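Local coordinates for endo-beta-N-acetylglucosaminidase F1 (Bacteroides thetaiotaomicron VPI-5482, PDB 6TCV), which probably cleaves high-mannose N-glycans within their di-N-acetylglucosamine core, as an endo-beta-N-acetylglucosaminidase of a human gut bacterium, at residues 32-37 against 147-152. The protein carries 2 engineered substitutions. Numbering follows the deposited sequence.
Sequences LVSKVV and HCIYLV
A parallel strand pair in a mixed sheet joins S34-V37 to I149-V152. Four backbone hydrogen bonds form the ladder. The first comes from the loop just before the strand, where I149 N donates to V33 O at 2.8 Å. K35 N then donates to I149 O, and K35 O accepts from L151 N at 2.9 Å. V37 N donates to L151 O at 2.8 Å. CA-H...O contacts run between these rungs, such as Y150 CA to K35 O at 3.3 Å. A water is hydrogen-bonded to L32 O and I149 O, both at 3.0 Å, at the start of the pair, and it also lies over one face of the Y150 ring near the rim.

The sheet belongs to the N-terminal part of the chain. The pair lies beside the barrel-like sheet of 169-404: V33 N is hydrogen-bonded to the E346 carboxylate, and L32 packs on K345 and E346. Strand 147-154 lies between parallel strand 34-39 and antiparallel strand 125-130. S34, V36, I149 and L151 share one face. The S34 hydroxyl is anti to its own N (chi1 -176°), which sets OG 3.6 Å from I149 CG2 and 4.0 Å from L151 CD1. Helix 68-78 covers I149 and L151 through Y74. K35, V37, Y150 and V152 occupy the other face. V37 CG2 meets the edge of the Y150 ring near its plane, 3.9 Å from CD2. K35 CB approaches the same CD2 obliquely. The Y150 hydroxyl is hydrogen-bonded to D27, and Y44 of strand 43-49 packs on K35 and V37.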
loop_
_atom_site.group_PDB
_atom_site.type_symbol
_atom_site.label_atom_id
_atom_site.label_comp_id
_atom_site.label_asym_id
_atom_site.label_seq_id
_atom_site.Cartn_x
_atom_site.Cartn_y
_atom_site.Cartn_z
ATOM N N LEU A 32 14.035 -1.470 9.934
ATOM C CA LEU A 32 12.878 -2.338 10.135
ATOM C C LEU A 32 13.268 -3.782 10.351
ATOM O O LEU A 32 14.173 -4.294 9.700
ATOM C CB LEU A 32 11.958 -2.280 8.902
ATOM C CG LEU A 32 11.339 -0.927 8.566
ATOM C CD1 LEU A 32 10.486 -0.977 7.298
ATOM C CD2 LEU A 32 10.461 -0.415 9.790
ATOM N N VAL A 33 12.558 -4.438 11.271
ATOM C CA VAL A 33 12.801 -5.849 11.527
ATOM C C VAL A 33 12.180 -6.674 10.416
ATOM O O VAL A 33 12.552 -7.839 10.240
ATOM C CB VAL A 33 12.271 -6.262 12.916
ATOM C CG1 VAL A 33 12.959 -5.475 13.998
ATOM C CG2 VAL A 33 10.787 -6.037 12.996
ATOM N N SER A 34 11.226 -6.095 9.669
ATOM C CA SER A 34 10.593 -6.764 8.539
ATOM C C SER A 34 10.588 -5.794 7.368
ATOM O O SER A 34 9.951 -4.747 7.443
ATOM C CB SER A 34 9.183 -7.150 8.942
ATOM O OG SER A 34 8.542 -7.877 7.918
ATOM N N LYS A 35 11.286 -6.148 6.286
ATOM C CA LYS A 35 11.515 -5.234 5.165
ATOM C C LYS A 35 11.137 -5.910 3.853
ATOM O O LYS A 35 11.717 -6.942 3.506
ATOM C CB LYS A 35 12.993 -4.786 5.118
ATOM C CG LYS A 35 13.372 -3.994 3.866
ATOM C CD LYS A 35 12.583 -2.728 3.748
ATOM C CE LYS A 35 13.020 -1.908 2.542
ATOM N NZ LYS A 35 12.200 -0.683 2.415
ATOM N N VAL A 36 10.228 -5.296 3.105
ATOM C CA VAL A 36 9.876 -5.744 1.761
ATOM C C VAL A 36 10.882 -5.186 0.764
ATOM O O VAL A 36 11.193 -3.986 0.796
ATOM C CB VAL A 36 8.432 -5.341 1.419
ATOM C CG1 VAL A 36 8.115 -5.695 -0.055
ATOM C CG2 VAL A 36 7.465 -6.003 2.425
ATOM N N VAL A 37 11.471 -6.071 -0.048
ATOM C CA VAL A 37 12.448 -5.712 -1.081
ATOM C C VAL A 37 11.824 -6.038 -2.417
ATOM O O VAL A 37 11.582 -7.212 -2.725
ATOM C CB VAL A 37 13.756 -6.505 -0.920
ATOM C CG1 VAL A 37 14.739 -6.198 -2.032
ATOM C CG2 VAL A 37 14.408 -6.145 0.428
ATOM N N HIS A 147 16.108 -12.200 15.404
ATOM C CA HIS A 147 15.880 -12.378 13.976
ATOM C C HIS A 147 15.360 -11.082 13.364
ATOM O O HIS A 147 14.641 -10.314 14.007
ATOM C CB HIS A 147 14.731 -13.405 13.864
ATOM C CG HIS A 147 15.063 -14.751 14.445
ATOM N ND1 HIS A 147 15.883 -15.664 13.820
ATOM C CD2 HIS A 147 14.690 -15.320 15.616
ATOM C CE1 HIS A 147 15.994 -16.740 14.575
ATOM N NE2 HIS A 147 15.292 -16.555 15.678
ATOM N N CYS A 148 15.664 -10.860 12.085
ATOM C CA CYS A 148 14.928 -9.990 11.171
ATOM C C CYS A 148 14.602 -10.713 9.862
ATOM O O CYS A 148 15.069 -11.842 9.625
ATOM C CB CYS A 148 15.646 -8.661 10.977
ATOM S SG CYS A 148 17.157 -8.890 10.104
ATOM N N ILE A 149 13.777 -10.093 9.026
ATOM C CA ILE A 149 13.339 -10.746 7.803
ATOM C C ILE A 149 13.252 -9.791 6.621
ATOM O O ILE A 149 12.878 -8.618 6.759
ATOM C CB ILE A 149 12.058 -11.571 8.063
ATOM C CG1 ILE A 149 11.812 -12.535 6.908
ATOM C CG2 ILE A 149 10.835 -10.637 8.276
ATOM C CD1 ILE A 149 10.901 -13.689 7.276
ATOM N N TYR A 150 13.694 -10.265 5.441
ATOM C CA TYR A 150 13.490 -9.591 4.160
ATOM C C TYR A 150 12.475 -10.385 3.347
ATOM O O TYR A 150 12.576 -11.619 3.299
ATOM C CB TYR A 150 14.781 -9.537 3.356
ATOM C CG TYR A 150 15.784 -8.718 4.080
ATOM C CD1 TYR A 150 16.591 -9.291 5.057
ATOM C CD2 TYR A 150 15.917 -7.354 3.787
ATOM C CE1 TYR A 150 17.503 -8.541 5.763
ATOM C CE2 TYR A 150 16.829 -6.586 4.513
ATOM C CZ TYR A 150 17.632 -7.199 5.467
ATOM O OH TYR A 150 18.552 -6.483 6.197
ATOM N N LEU A 151 11.479 -9.697 2.804
ATOM C CA LEU A 151 10.427 -10.293 1.988
ATOM C C LEU A 151 10.637 -9.787 0.571
ATOM O O LEU A 151 10.412 -8.615 0.285
ATOM C CB LEU A 151 9.065 -9.919 2.590
ATOM C CG LEU A 151 8.821 -10.405 4.010
ATOM C CD1 LEU A 151 7.492 -9.820 4.586
ATOM C CD2 LEU A 151 8.873 -11.921 4.138
ATOM N N VAL A 152 11.128 -10.675 -0.302
ATOM C CA VAL A 152 11.707 -10.331 -1.609
ATOM C C VAL A 152 10.753 -10.671 -2.734
ATOM O O VAL A 152 10.222 -11.784 -2.787
ATOM C CB VAL A 152 13.064 -11.042 -1.806
ATOM C CG1 VAL A 152 13.702 -10.610 -3.155
ATOM C CG2 VAL A 152 14.018 -10.817 -0.625
HETATM O O HOH W 1 14.845 -6.840 8.208
#